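Local coordinates for polysaccharide deacetylase (Ammonifex degensii, PDB 4WCJ), which probably removes N-acetyl groups from poly-beta-1,6-N-acetyl-D-glucosamine as a zinc-binding, family 4 carbohydrate esterase with a beta-alpha barrel fold, at residues R71-P75 / Q76-D80; L102-Y105 / R106-P110; P110-K114 / R115-F119; E141-K144 / E145-S149; K233-R236 / P237-P241. All coordinates share one frame; numbering follows the deposited sequence.

All five contacts are local and lie in the beta-alpha barrel. Contacts 2 and 3 share helix 102-114 through Pro110, and contact 4, on helix 140-148, packs beside both: Phe119 of contact 3 touches Val104, Phe109 and Met146. These three bury apolar faces against the strands and turn charged side chains outward. Contact 1, partly buried, stands where strand 71-72 hands over to helix 75-82; it touches contact 3 through Phe72 on Ile117 and Thr74 on Pro118, but its chemistry is polar capping. Contact 5 is a surface turn held by one carboxylate oxygen, its centre about 29 Å from the centres of contacts 2 and 4, across the chain's centre.

Contact 1: residues R71-P75 / Q76-D80; sequences RFVTP and QEAED
Glu77 OE2 lies at the edge of the Arg71 guanidinium, near the plane of that group: it is 3.4 Å from Arg71 NH2 in a salt bridge whose hydrogen bond is weak, and guanidinium and carboxylate are turned 67° apart. The other carboxylate oxygen does the firmer work. Thr74 N donates to Glu77 OE1 over 2.9 Å with an N-H...O angle of 167°, reaching the oxygen on its anti side and somewhat out of the carboxylate plane. Val73 CG2 lies beside the same oxygen, 3.5 Å from Glu77 OE1. In return Thr74 OG1 accepts from Glu77 N at 3.0 Å; chi1 of 65° holds the hydroxyl where the Glu77 amide can reach it. The Glu77 chain, extended beyond CG, passes Thr74 OG1 with CG 3.2 Å away. With an alanine in place of Glu77, the Thr74 amide would probably lose its acceptor and Arg71 its opposite charge. Below the cap, Val73 CG1 rests on Ala78 CB at 3.7 Å, and Ala78 itself packs on Leu94 of strand 91-99. Ala78 N bonds to Thr74 O at 2.9 Å. Reciprocal bonds between the N-cap threonine and the glutamate three residues on make a capping box, here at the strand-to-helix step of a beta-alpha-beta unit.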
loop_
_atom_site.group_PDB
_atom_site.type_symbol
_atom_site.label_atom_id
_atom_site.label_comp_id
_atom_site.label_asym_id
_atom_site.label_seq_id
_atom_site.Cartn_x
_atom_site.Cartn_y
_atom_site.Cartn_z
ATOM N N ARG A 71 3.987 -12.746 11.878
ATOM C CA ARG A 71 5.124 -11.824 11.899
ATOM C C ARG A 71 4.920 -10.624 10.972
ATOM O O ARG A 71 4.744 -10.790 9.762
ATOM C CB ARG A 71 6.412 -12.557 11.511
ATOM C CG ARG A 71 7.539 -11.637 11.079
ATOM C CD ARG A 71 8.875 -12.359 11.033
ATOM N NE ARG A 71 9.987 -11.419 10.917
ATOM C CZ ARG A 71 11.261 -11.732 11.135
ATOM N NH1 ARG A 71 11.590 -12.966 11.491
ATOM N NH2 ARG A 71 12.206 -10.807 11.004
ATOM N N PHE A 72 4.941 -9.419 11.539
ATOM C CA PHE A 72 4.844 -8.200 10.736
ATOM C C PHE A 72 6.208 -7.795 10.184
ATOM O O PHE A 72 7.190 -7.637 10.924
ATOM C CB PHE A 72 4.239 -7.051 11.543
ATOM C CG PHE A 72 2.782 -7.229 11.866
ATOM C CD1 PHE A 72 2.392 -7.868 13.029
ATOM C CD2 PHE A 72 1.798 -6.754 11.003
ATOM C CE1 PHE A 72 1.052 -8.029 13.334
ATOM C CE2 PHE A 72 0.460 -6.903 11.305
ATOM C CZ PHE A 72 0.084 -7.550 12.471
ATOM N N VAL A 73 6.229 -7.595 8.875
ATOM C CA VAL A 73 7.429 -7.456 8.066
ATOM C C VAL A 73 7.587 -6.003 7.564
ATOM O O VAL A 73 6.592 -5.312 7.329
ATOM C CB VAL A 73 7.355 -8.472 6.885
ATOM C CG1 VAL A 73 7.220 -7.783 5.516
ATOM C CG2 VAL A 73 8.500 -9.480 6.931
ATOM N N THR A 74 8.826 -5.523 7.435
ATOM C CA THR A 74 9.065 -4.186 6.881
ATOM C C THR A 74 8.960 -4.229 5.361
ATOM O O THR A 74 9.081 -5.299 4.762
ATOM C CB THR A 74 10.462 -3.626 7.268
ATOM O OG1 THR A 74 11.482 -4.432 6.670
ATOM C CG2 THR A 74 10.646 -3.596 8.777
ATOM N N PRO A 75 8.726 -3.070 4.723
ATOM C CA PRO A 75 8.742 -3.085 3.258
ATOM C C PRO A 75 10.056 -3.638 2.680
ATOM O O PRO A 75 10.007 -4.383 1.702
ATOM C CB PRO A 75 8.541 -1.608 2.898
ATOM C CG PRO A 75 7.730 -1.075 4.027
ATOM C CD PRO A 75 8.305 -1.760 5.253
ATOM N N GLN A 76 11.197 -3.288 3.272
ATOM C CA GLN A 76 12.478 -3.838 2.828
ATOM C C GLN A 76 12.522 -5.354 2.974
ATOM O O GLN A 76 12.996 -6.056 2.081
ATOM C CB GLN A 76 13.640 -3.216 3.608
ATOM C CG GLN A 76 14.533 -2.310 2.774
ATOM C CD GLN A 76 15.079 -3.009 1.547
ATOM O OE1 GLN A 76 15.536 -4.149 1.620
ATOM N NE2 GLN A 76 15.011 -2.336 0.401
ATOM N N GLU A 77 12.037 -5.853 4.108
ATOM C CA GLU A 77 11.988 -7.293 4.356
ATOM C C GLU A 77 11.117 -7.976 3.312
ATOM O O GLU A 77 11.462 -9.045 2.804
ATOM C CB GLU A 77 11.462 -7.589 5.768
ATOM C CG GLU A 77 12.527 -7.478 6.854
ATOM C CD GLU A 77 11.979 -7.619 8.266
ATOM O OE1 GLU A 77 10.779 -7.374 8.485
ATOM O OE2 GLU A 77 12.764 -7.970 9.174
ATOM N N ALA A 78 10.000 -7.333 2.986
ATOM C CA ALA A 78 9.068 -7.878 2.004
ATOM C C ALA A 78 9.729 -7.996 0.640
ATOM O O ALA A 78 9.549 -8.999 -0.061
ATOM C CB ALA A 78 7.816 -7.010 1.915
ATOM N N GLU A 79 10.486 -6.969 0.267
ATOM C CA GLU A 79 11.160 -6.947 -1.024
ATOM C C GLU A 79 12.223 -8.026 -1.089
ATOM O O GLU A 79 12.339 -8.733 -2.085
ATOM C CB GLU A 79 11.808 -5.590 -1.303
ATOM C CG GLU A 79 12.369 -5.487 -2.725
ATOM C CD GLU A 79 13.288 -4.296 -2.906
ATOM O OE1 GLU A 79 14.220 -4.387 -3.737
ATOM O OE2 GLU A 79 13.073 -3.273 -2.222
ATOM N N ASP A 80 13.010 -8.142 -0.028
ATOM C CA ASP A 80 14.043 -9.159 -0.002
ATOM C C ASP A 80 13.427 -10.559 0.076
ATOM O O ASP A 80 13.984 -11.514 -0.462
ATOM C CB ASP A 80 15.003 -8.914 1.162
ATOM C CG ASP A 80 15.813 -7.651 0.985
ATOM O OD1 ASP A 80 15.984 -7.213 -0.172
ATOM O OD2 ASP A 80 16.270 -7.088 1.998
#

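Contact 2: residues L102-Y105 / R106-P110; sequences LSVY and RHAFP
This is a contact within one helix, 102-114, which crosses from strand 91-99 to strand 119-123, and it pairs Leu102, Ser103 and Val104 with residues one turn further on. At the outer side the Leu102 methyl CD2 lies over one face of the Arg106 guanidinium, 3.4 Å from Arg106 NH1. The arginine chain, bent at chi3 (-63°), folds back along the helix to bring its flat end there. Arg106 CG lies over one face of the next ring, His107, toward its rim, while Ser103 CB meets that ring at its edge, 4.0 Å from His107 CD2. On the inner side Val104 CG1 and Ala108 CB follow one another; Val104, whose side chain is about 11 Å from the zinc ion, also touches Phe119 and Phe121 of strand 119-123. The backbone turns ordinarily at first, Arg106 N to Leu102 O at 2.9 Å, then widens. Ser103 O is gripped twice, by His107 N at 2.8 Å and by Ala108 N at 3.0 Å, and Phe109 N reaches back to Val104 O at 2.7 Å. Pro110 has no N-H to give the preceding turn; its CD instead comes 3.5 Å from Tyr105 O, and the helix kinks. The result is a wide, pi-type turn in the helix of the beta-alpha-beta unit formed by strand 91-99, helix 102-114 and strand 119-123.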
loop_
_atom_site.group_PDB
_atom_site.type_symbol
_atom_site.label_atom_id
_atom_site.label_comp_id
_atom_site.label_asym_id
_atom_site.label_seq_id
_atom_site.Cartn_x
_atom_site.Cartn_y
_atom_site.Cartn_z
ATOM N N LEU A 102 -5.783 11.721 5.997
ATOM C CA LEU A 102 -5.349 12.251 7.284
ATOM C C LEU A 102 -5.515 11.236 8.411
ATOM O O LEU A 102 -4.752 11.243 9.374
ATOM C CB LEU A 102 -6.125 13.528 7.618
ATOM C CG LEU A 102 -5.796 14.194 8.954
ATOM C CD1 LEU A 102 -4.301 14.505 9.051
ATOM C CD2 LEU A 102 -6.634 15.447 9.154
ATOM N N SER A 103 -6.511 10.360 8.294
ATOM C CA SER A 103 -6.764 9.399 9.363
ATOM C C SER A 103 -5.611 8.422 9.527
ATOM O O SER A 103 -5.460 7.839 10.589
ATOM C CB SER A 103 -8.065 8.617 9.128
ATOM O OG SER A 103 -7.953 7.764 7.996
ATOM N N VAL A 104 -4.807 8.215 8.478
ATOM C CA VAL A 104 -3.618 7.380 8.651
ATOM C C VAL A 104 -2.699 8.010 9.705
ATOM O O VAL A 104 -2.135 7.310 10.546
ATOM C CB VAL A 104 -2.857 7.170 7.318
ATOM C CG1 VAL A 104 -1.610 6.298 7.532
ATOM C CG2 VAL A 104 -3.776 6.528 6.294
ATOM N N TYR A 105 -2.552 9.334 9.675
ATOM C CA TYR A 105 -1.758 10.031 10.680
ATOM C C TYR A 105 -2.470 10.114 12.028
ATOM O O TYR A 105 -1.893 9.792 13.065
ATOM C CB TYR A 105 -1.410 11.442 10.204
ATOM C CG TYR A 105 -0.675 12.274 11.226
ATOM C CD1 TYR A 105 0.683 12.087 11.460
ATOM C CD2 TYR A 105 -1.338 13.250 11.960
ATOM C CE1 TYR A 105 1.355 12.853 12.404
ATOM C CE2 TYR A 105 -0.675 14.022 12.900
ATOM C CZ TYR A 105 0.672 13.822 13.115
ATOM O OH TYR A 105 1.323 14.588 14.054
ATOM N N ARG A 106 -3.724 10.552 12.000
ATOM C CA ARG A 106 -4.451 10.872 13.228
ATOM C C ARG A 106 -4.867 9.635 14.024
ATOM O O ARG A 106 -4.867 9.657 15.261
ATOM C CB ARG A 106 -5.677 11.724 12.896
ATOM C CG ARG A 106 -6.443 12.229 14.109
ATOM C CD ARG A 106 -7.500 13.255 13.718
ATOM N NE ARG A 106 -6.910 14.454 13.124
ATOM C CZ ARG A 106 -7.590 15.564 12.853
ATOM N NH1 ARG A 106 -6.976 16.611 12.316
ATOM N NH2 ARG A 106 -8.886 15.630 13.125
ATOM N N HIS A 107 -5.180 8.549 13.326
ATOM C CA HIS A 107 -5.746 7.374 13.976
ATOM C C HIS A 107 -4.960 6.078 13.770
ATOM O O HIS A 107 -4.795 5.309 14.708
ATOM C CB HIS A 107 -7.187 7.169 13.501
ATOM C CG HIS A 107 -8.094 8.323 13.800
ATOM N ND1 HIS A 107 -8.202 8.883 15.056
ATOM C CD2 HIS A 107 -8.952 9.012 13.008
ATOM C CE1 HIS A 107 -9.079 9.869 15.025
ATOM N NE2 HIS A 107 -9.552 9.967 13.794
ATOM N N ALA A 108 -4.499 5.814 12.549
ATOM C CA ALA A 108 -3.758 4.580 12.298
ATOM C C ALA A 108 -2.366 4.608 12.930
ATOM O O ALA A 108 -1.948 3.653 13.592
ATOM C CB ALA A 108 -3.650 4.321 10.798
ATOM N N PHE A 109 -1.651 5.710 12.724
ATOM C CA PHE A 109 -0.262 5.833 13.176
ATOM C C PHE A 109 -0.040 5.582 14.683
ATOM O O PHE A 109 0.920 4.891 15.042
ATOM C CB PHE A 109 0.286 7.212 12.789
ATOM C CG PHE A 109 1.733 7.434 13.180
ATOM C CD1 PHE A 109 2.715 6.530 12.807
ATOM C CD2 PHE A 109 2.108 8.567 13.882
ATOM C CE1 PHE A 109 4.034 6.731 13.151
ATOM C CE2 PHE A 109 3.435 8.783 14.225
ATOM C CZ PHE A 109 4.401 7.863 13.861
ATOM N N PRO A 110 -0.897 6.142 15.569
ATOM C CA PRO A 110 -0.681 5.848 16.994
ATOM C C PRO A 110 -0.826 4.363 17.331
ATOM O O PRO A 110 -0.063 3.843 18.154
ATOM C CB PRO A 110 -1.769 6.670 17.692
ATOM C CG PRO A 110 -2.052 7.793 16.740
ATOM C CD PRO A 110 -1.942 7.167 15.384
#

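Contact 3: residues P110-K114 / R115-F119; sequences PVLKK and RKIPF
Leu112 CD1 sits over one face of the Phe119 ring, 3.7 Å from its centroid, a CH-pi contact offset toward the rim, while the other methyl, CD2, packs 3.7 Å from Ile117 CG2. In Phe119 a chi1 of 61° turns the ring back toward Leu112. Backbone hydrogen bonds close the helix end. Ile117 N donates to Leu112 O at 2.9 Å and Lys116 N to Lys113 O at 3.0 Å, and Lys116 has a positive phi of 57°: a Schellman motif, leading helix 102-114 into strand 119-123 of the barrel. One side chain also bonds back to the helix. Arg115 NH2 donates to Val111 O at 3.0 Å, the oxygen lying at the edge of the guanidinium in its plane, and Val111 CG1 lies over one face of the group. Arg115 NE pairs with Asp63 of helix 55-67, an acid that probably eases the closeness of Lys114 NZ, 3.2 Å from Arg115 NH2.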
loop_
_atom_site.group_PDB
_atom_site.type_symbol
_atom_site.label_atom_id
_atom_site.label_comp_id
_atom_site.label_asym_id
_atom_site.label_seq_id
_atom_site.Cartn_x
_atom_site.Cartn_y
_atom_site.Cartn_z
ATOM N N PRO A 110 -0.897 6.142 15.569
ATOM C CA PRO A 110 -0.681 5.848 16.994
ATOM C C PRO A 110 -0.826 4.363 17.331
ATOM O O PRO A 110 -0.063 3.843 18.154
ATOM C CB PRO A 110 -1.769 6.670 17.692
ATOM C CG PRO A 110 -2.052 7.793 16.740
ATOM C CD PRO A 110 -1.942 7.167 15.384
ATOM N N VAL A 111 -1.789 3.703 16.695
ATOM C CA VAL A 111 -1.997 2.266 16.864
ATOM C C VAL A 111 -0.749 1.504 16.428
ATOM O O VAL A 111 -0.261 0.634 17.148
ATOM C CB VAL A 111 -3.225 1.760 16.049
ATOM C CG1 VAL A 111 -3.283 0.247 16.057
ATOM C CG2 VAL A 111 -4.522 2.349 16.589
ATOM N N LEU A 112 -0.239 1.849 15.244
ATOM C CA LEU A 112 0.941 1.209 14.673
ATOM C C LEU A 112 2.198 1.483 15.494
ATOM O O LEU A 112 3.046 0.606 15.666
ATOM C CB LEU A 112 1.161 1.688 13.239
ATOM C CG LEU A 112 0.054 1.241 12.287
ATOM C CD1 LEU A 112 0.023 2.106 11.023
ATOM C CD2 LEU A 112 0.235 -0.233 11.933
ATOM N N LYS A 113 2.322 2.717 15.962
ATOM C CA LYS A 113 3.513 3.126 16.700
ATOM C C LYS A 113 3.569 2.418 18.047
ATOM O O LYS A 113 4.621 1.930 18.462
ATOM C CB LYS A 113 3.532 4.645 16.877
ATOM C CG LYS A 113 4.797 5.184 17.535
ATOM C CD LYS A 113 4.941 6.684 17.315
ATOM C CE LYS A 113 3.869 7.473 18.055
ATOM N NZ LYS A 113 4.038 8.946 17.876
ATOM N N LYS A 114 2.425 2.345 18.719
ATOM C CA LYS A 114 2.346 1.738 20.047
ATOM C C LYS A 114 2.604 0.234 19.978
ATOM O O LYS A 114 2.877 -0.404 20.990
ATOM C CB LYS A 114 0.981 2.028 20.680
ATOM C CG LYS A 114 0.909 1.806 22.185
ATOM C CD LYS A 114 -0.357 2.407 22.807
ATOM C CE LYS A 114 -1.629 1.686 22.364
ATOM N NZ LYS A 114 -2.140 2.127 21.019
ATOM N N ARG A 115 2.514 -0.322 18.769
ATOM C CA ARG A 115 2.801 -1.736 18.531
ATOM C C ARG A 115 4.090 -1.953 17.743
ATOM O O ARG A 115 4.481 -3.093 17.498
ATOM C CB ARG A 115 1.630 -2.390 17.790
ATOM C CG ARG A 115 0.405 -2.557 18.656
ATOM C CD ARG A 115 -0.868 -2.673 17.843
ATOM N NE ARG A 115 -2.026 -2.799 18.722
ATOM C CZ ARG A 115 -2.585 -1.783 19.369
ATOM N NH1 ARG A 115 -3.631 -1.997 20.155
ATOM N NH2 ARG A 115 -2.094 -0.552 19.240
ATOM N N LYS A 116 4.749 -0.860 17.356
ATOM C CA LYS A 116 5.993 -0.919 16.578
ATOM C C LYS A 116 5.831 -1.687 15.266
ATOM O O LYS A 116 6.746 -2.387 14.829
ATOM C CB LYS A 116 7.127 -1.550 17.396
ATOM C CG LYS A 116 7.659 -0.695 18.525
ATOM C CD LYS A 116 8.814 -1.404 19.208
ATOM C CE LYS A 116 9.080 -0.845 20.590
ATOM N NZ LYS A 116 10.022 -1.710 21.351
ATOM N N ILE A 117 4.660 -1.550 14.652
ATOM C CA ILE A 117 4.366 -2.218 13.388
ATOM C C ILE A 117 4.689 -1.314 12.200
ATOM O O ILE A 117 4.115 -0.228 12.046
ATOM C CB ILE A 117 2.889 -2.663 13.326
ATOM C CG1 ILE A 117 2.633 -3.769 14.351
ATOM C CG2 ILE A 117 2.528 -3.143 11.923
ATOM C CD1 ILE A 117 1.171 -4.075 14.575
ATOM N N PRO A 118 5.605 -1.770 11.343
ATOM C CA PRO A 118 5.948 -1.035 10.124
ATOM C C PRO A 118 4.766 -0.993 9.159
ATOM O O PRO A 118 3.860 -1.819 9.262
ATOM C CB PRO A 118 7.098 -1.850 9.520
ATOM C CG PRO A 118 7.383 -2.965 10.493
ATOM C CD PRO A 118 6.185 -3.120 11.355
ATOM N N PHE A 119 4.771 -0.041 8.238
ATOM C CA PHE A 119 3.749 -0.016 7.204
ATOM C C PHE A 119 4.221 0.749 5.976
ATOM O O PHE A 119 5.099 1.608 6.056
ATOM C CB PHE A 119 2.435 0.573 7.749
ATOM C CG PHE A 119 2.541 2.000 8.237
ATOM C CD1 PHE A 119 3.201 2.304 9.420
ATOM C CD2 PHE A 119 1.940 3.030 7.527
ATOM C CE1 PHE A 119 3.289 3.607 9.865
ATOM C CE2 PHE A 119 2.019 4.336 7.972
ATOM C CZ PHE A 119 2.687 4.623 9.144
#

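Contact 4: residues E141-K144 / E145-S149; sequences EQIK and EMVAS
Ile143 and Val147, one turn apart, line the inner face of helix 140-148, an alpha helix of the barrel that leads to strand 152-156. Val147 CG2 lies 4.3 Å from Ile143 CG2 and closer, 3.4 Å, to Ile143 O, the acceptor for Val147 N at 2.9 Å. Met146 starts with CG against Gln142 O and then bends at chi3 (-67°), which carries its methyl CE back to 4.0 Å from Ile143 CA. Beneath this row lie Val154, touched by Ile143 and Val147, and Cys152 and Phe121, touched by Met146. On the outer side Glu145, its chain extended, reaches a water that donates to Glu145 OE2 at 2.7 Å and weakly to Glu141 O, tying the carboxylate to the turn before it. OE2 also bonds to the hydroxyl of Tyr105 on helix 102-114. Further along, Ser149 OG donates to Met146 O at 2.6 Å, and the same carbonyl oxygen takes Ser149 N at 3.2 Å.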
loop_
_atom_site.group_PDB
_atom_site.type_symbol
_atom_site.label_atom_id
_atom_site.label_comp_id
_atom_site.label_asym_id
_atom_site.label_seq_id
_atom_site.Cartn_x
_atom_site.Cartn_y
_atom_site.Cartn_z
ATOM N N GLU A 141 4.370 17.579 6.429
ATOM C CA GLU A 141 4.932 17.542 7.783
ATOM C C GLU A 141 4.509 16.268 8.495
ATOM O O GLU A 141 5.293 15.643 9.203
ATOM C CB GLU A 141 4.487 18.751 8.605
ATOM C CG GLU A 141 5.023 20.068 8.126
ATOM C CD GLU A 141 4.760 21.185 9.118
ATOM O OE1 GLU A 141 5.396 22.254 8.989
ATOM O OE2 GLU A 141 3.923 20.988 10.028
ATOM N N GLN A 142 3.255 15.885 8.296
ATOM C CA GLN A 142 2.714 14.722 8.970
ATOM C C GLN A 142 3.299 13.431 8.414
ATOM O O GLN A 142 3.621 12.520 9.170
ATOM C CB GLN A 142 1.188 14.727 8.872
ATOM C CG GLN A 142 0.535 15.705 9.856
ATOM C CD GLN A 142 -0.901 16.038 9.492
ATOM O OE1 GLN A 142 -1.321 15.858 8.344
ATOM N NE2 GLN A 142 -1.660 16.529 10.469
ATOM N N ILE A 143 3.464 13.359 7.096
ATOM C CA ILE A 143 4.117 12.203 6.478
ATOM C C ILE A 143 5.574 12.096 6.955
ATOM O O ILE A 143 6.043 11.011 7.339
ATOM C CB ILE A 143 4.059 12.305 4.947
ATOM C CG1 ILE A 143 2.624 12.071 4.463
ATOM C CG2 ILE A 143 5.014 11.299 4.298
ATOM C CD1 ILE A 143 2.385 12.489 3.042
ATOM N N LYS A 144 6.272 13.230 6.957
ATOM C CA LYS A 144 7.652 13.278 7.421
ATOM C C LYS A 144 7.785 12.782 8.854
ATOM O O LYS A 144 8.738 12.070 9.176
ATOM C CB LYS A 144 8.215 14.697 7.300
ATOM C CG LYS A 144 8.535 15.110 5.870
ATOM C CD LYS A 144 8.889 16.577 5.771
ATOM C CE LYS A 144 9.087 16.997 4.322
ATOM N NZ LYS A 144 9.535 18.407 4.192
ATOM N N GLU A 145 6.840 13.152 9.711
ATOM C CA GLU A 145 6.902 12.739 11.113
ATOM C C GLU A 145 6.753 11.218 11.209
ATOM O O GLU A 145 7.418 10.558 12.012
ATOM C CB GLU A 145 5.822 13.450 11.932
ATOM C CG GLU A 145 5.643 12.894 13.329
ATOM C CD GLU A 145 4.533 13.583 14.105
ATOM O OE1 GLU A 145 4.207 13.098 15.209
ATOM O OE2 GLU A 145 3.993 14.605 13.620
ATOM N N MET A 146 5.887 10.653 10.379
ATOM C CA MET A 146 5.709 9.210 10.392
ATOM C C MET A 146 6.931 8.484 9.848
ATOM O O MET A 146 7.331 7.449 10.382
ATOM C CB MET A 146 4.455 8.825 9.610
ATOM C CG MET A 146 3.188 9.247 10.332
ATOM S SD MET A 146 1.684 8.581 9.574
ATOM C CE MET A 146 1.706 9.468 8.006
ATOM N N VAL A 147 7.525 9.019 8.786
ATOM C CA VAL A 147 8.767 8.460 8.255
ATOM C C VAL A 147 9.890 8.534 9.307
ATOM O O VAL A 147 10.671 7.592 9.478
ATOM C CB VAL A 147 9.190 9.184 6.951
ATOM C CG1 VAL A 147 10.578 8.782 6.528
ATOM C CG2 VAL A 147 8.206 8.875 5.830
ATOM N N ALA A 148 9.952 9.637 10.046
ATOM C CA ALA A 148 10.989 9.813 11.063
ATOM C C ALA A 148 10.958 8.779 12.192
ATOM O O ALA A 148 11.954 8.606 12.916
ATOM C CB ALA A 148 10.897 11.221 11.656
ATOM N N SER A 149 9.824 8.105 12.359
ATOM C CA SER A 149 9.693 7.097 13.406
ATOM C C SER A 149 10.421 5.828 12.983
ATOM O O SER A 149 10.642 4.932 13.797
ATOM C CB SER A 149 8.216 6.788 13.708
ATOM O OG SER A 149 7.567 6.147 12.616
HETATM O O HOH W 1 4.471 16.717 11.976
#

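Contact 5: residues K233-R236 / P237-P241; sequences KVNR and PGDAP
Lys233 NZ and Asp239 OD2 form a salt bridge of 2.8 Å, and Arg236 N adds a nearly linear hydrogen bond (177°) to Asp239 OD2 at 2.9 Å. The two donors come from opposite faces of the carboxylate plane, so this one atom is held between an ammonium group and a backbone amide. A bend at chi3 (-76°) brings the lysine end to the aspartate, which it meets from the opposite direction. An alanine in place of Asp239 would probably leave Lys233 without its counter-charge and the Arg236 amide without its acceptor, loosening the turn. That turn is a type II beta turn from Arg236 to Asp239, closed by a weak bond between Asp239 N and Arg236 O at 3.2 Å. Gly238 stands in its third position with a phi of 94°, where a CB would jam against the carbonyl oxygen of Pro237. In the packing, Pro237 CD lies over one face of the Arg236 guanidinium, 3.9 Å from Arg236 NE, the two side chains running side by side. Arg236 NH2 bonds onward to Asp35 O. The loop links strand 226-229 to strand 242-247: Asn235 ND2 bonds to Leu37 O and Gly244 O of two adjoining strands, and Arg236 and Pro237 lean on Tyr81 of helix 75-82.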
loop_
_atom_site.group_PDB
_atom_site.type_symbol
_atom_site.label_atom_id
_atom_site.label_comp_id
_atom_site.label_asym_id
_atom_site.label_seq_id
_atom_site.Cartn_x
_atom_site.Cartn_y
_atom_site.Cartn_z
ATOM N N LYS A 233 -3.838 -12.686 -2.719
ATOM C CA LYS A 233 -3.131 -13.964 -2.751
ATOM C C LYS A 233 -2.093 -14.057 -1.648
ATOM O O LYS A 233 -1.741 -13.048 -1.034
ATOM C CB LYS A 233 -2.452 -14.166 -4.105
ATOM C CG LYS A 233 -1.569 -13.002 -4.520
ATOM C CD LYS A 233 -0.663 -13.366 -5.682
ATOM C CE LYS A 233 0.498 -14.226 -5.207
ATOM N NZ LYS A 233 1.537 -14.422 -6.260
ATOM N N VAL A 234 -1.612 -15.272 -1.387
ATOM C CA VAL A 234 -0.419 -15.429 -0.559
ATOM C C VAL A 234 0.799 -15.271 -1.451
ATOM O O VAL A 234 0.994 -16.049 -2.385
ATOM C CB VAL A 234 -0.351 -16.794 0.162
ATOM C CG1 VAL A 234 0.990 -16.943 0.892
ATOM C CG2 VAL A 234 -1.505 -16.950 1.137
ATOM N N ASN A 235 1.613 -14.258 -1.165
ATOM C CA ASN A 235 2.811 -14.003 -1.954
ATOM C C ASN A 235 3.969 -14.878 -1.488
ATOM O O ASN A 235 4.158 -15.079 -0.290
ATOM C CB ASN A 235 3.192 -12.520 -1.886
ATOM C CG ASN A 235 2.107 -11.619 -2.465
ATOM O OD1 ASN A 235 1.966 -11.500 -3.683
ATOM N ND2 ASN A 235 1.328 -10.993 -1.591
ATOM N N ARG A 236 4.724 -15.402 -2.451
ATOM C CA ARG A 236 5.804 -16.348 -2.179
ATOM C C ARG A 236 7.124 -15.848 -2.771
ATOM O O ARG A 236 7.115 -15.021 -3.682
ATOM C CB ARG A 236 5.449 -17.726 -2.748
ATOM C CG ARG A 236 4.241 -18.391 -2.095
ATOM C CD ARG A 236 4.580 -18.933 -0.712
ATOM N NE ARG A 236 5.636 -19.945 -0.771
ATOM C CZ ARG A 236 6.209 -20.498 0.296
ATOM N NH1 ARG A 236 7.164 -21.406 0.139
ATOM N NH2 ARG A 236 5.831 -20.145 1.519
ATOM N N PRO A 237 8.266 -16.341 -2.256
ATOM C CA PRO A 237 9.547 -15.928 -2.845
ATOM C C PRO A 237 9.594 -16.191 -4.349
ATOM O O PRO A 237 9.137 -17.239 -4.813
ATOM C CB PRO A 237 10.568 -16.791 -2.098
ATOM C CG PRO A 237 9.927 -17.074 -0.786
ATOM C CD PRO A 237 8.453 -17.202 -1.074
ATOM N N GLY A 238 10.118 -15.229 -5.101
ATOM C CA GLY A 238 10.171 -15.342 -6.547
ATOM C C GLY A 238 8.985 -14.703 -7.245
ATOM O O GLY A 238 8.816 -14.852 -8.456
ATOM N N ASP A 239 8.159 -13.994 -6.486
ATOM C CA ASP A 239 7.017 -13.297 -7.071
ATOM C C ASP A 239 7.378 -11.877 -7.486
ATOM O O ASP A 239 6.644 -11.247 -8.237
ATOM C CB ASP A 239 5.841 -13.264 -6.094
ATOM C CG ASP A 239 5.025 -14.543 -6.112
ATOM O OD1 ASP A 239 5.262 -15.399 -6.992
ATOM O OD2 ASP A 239 4.135 -14.685 -5.247
ATOM N N ALA A 240 8.501 -11.367 -6.982
ATOM C CA ALA A 240 8.925 -10.011 -7.311
ATOM C C ALA A 240 9.056 -9.849 -8.824
ATOM O O ALA A 240 9.493 -10.769 -9.505
ATOM C CB ALA A 240 10.254 -9.676 -6.612
ATOM N N PRO A 241 8.701 -8.668 -9.354
ATOM C CA PRO A 241 8.335 -7.452 -8.621
ATOM C C PRO A 241 6.857 -7.287 -8.283
ATOM O O PRO A 241 6.501 -6.236 -7.770
ATOM C CB PRO A 241 8.771 -6.334 -9.577
ATOM C CG PRO A 241 8.763 -6.963 -10.967
ATOM C CD PRO A 241 8.662 -8.459 -10.812
#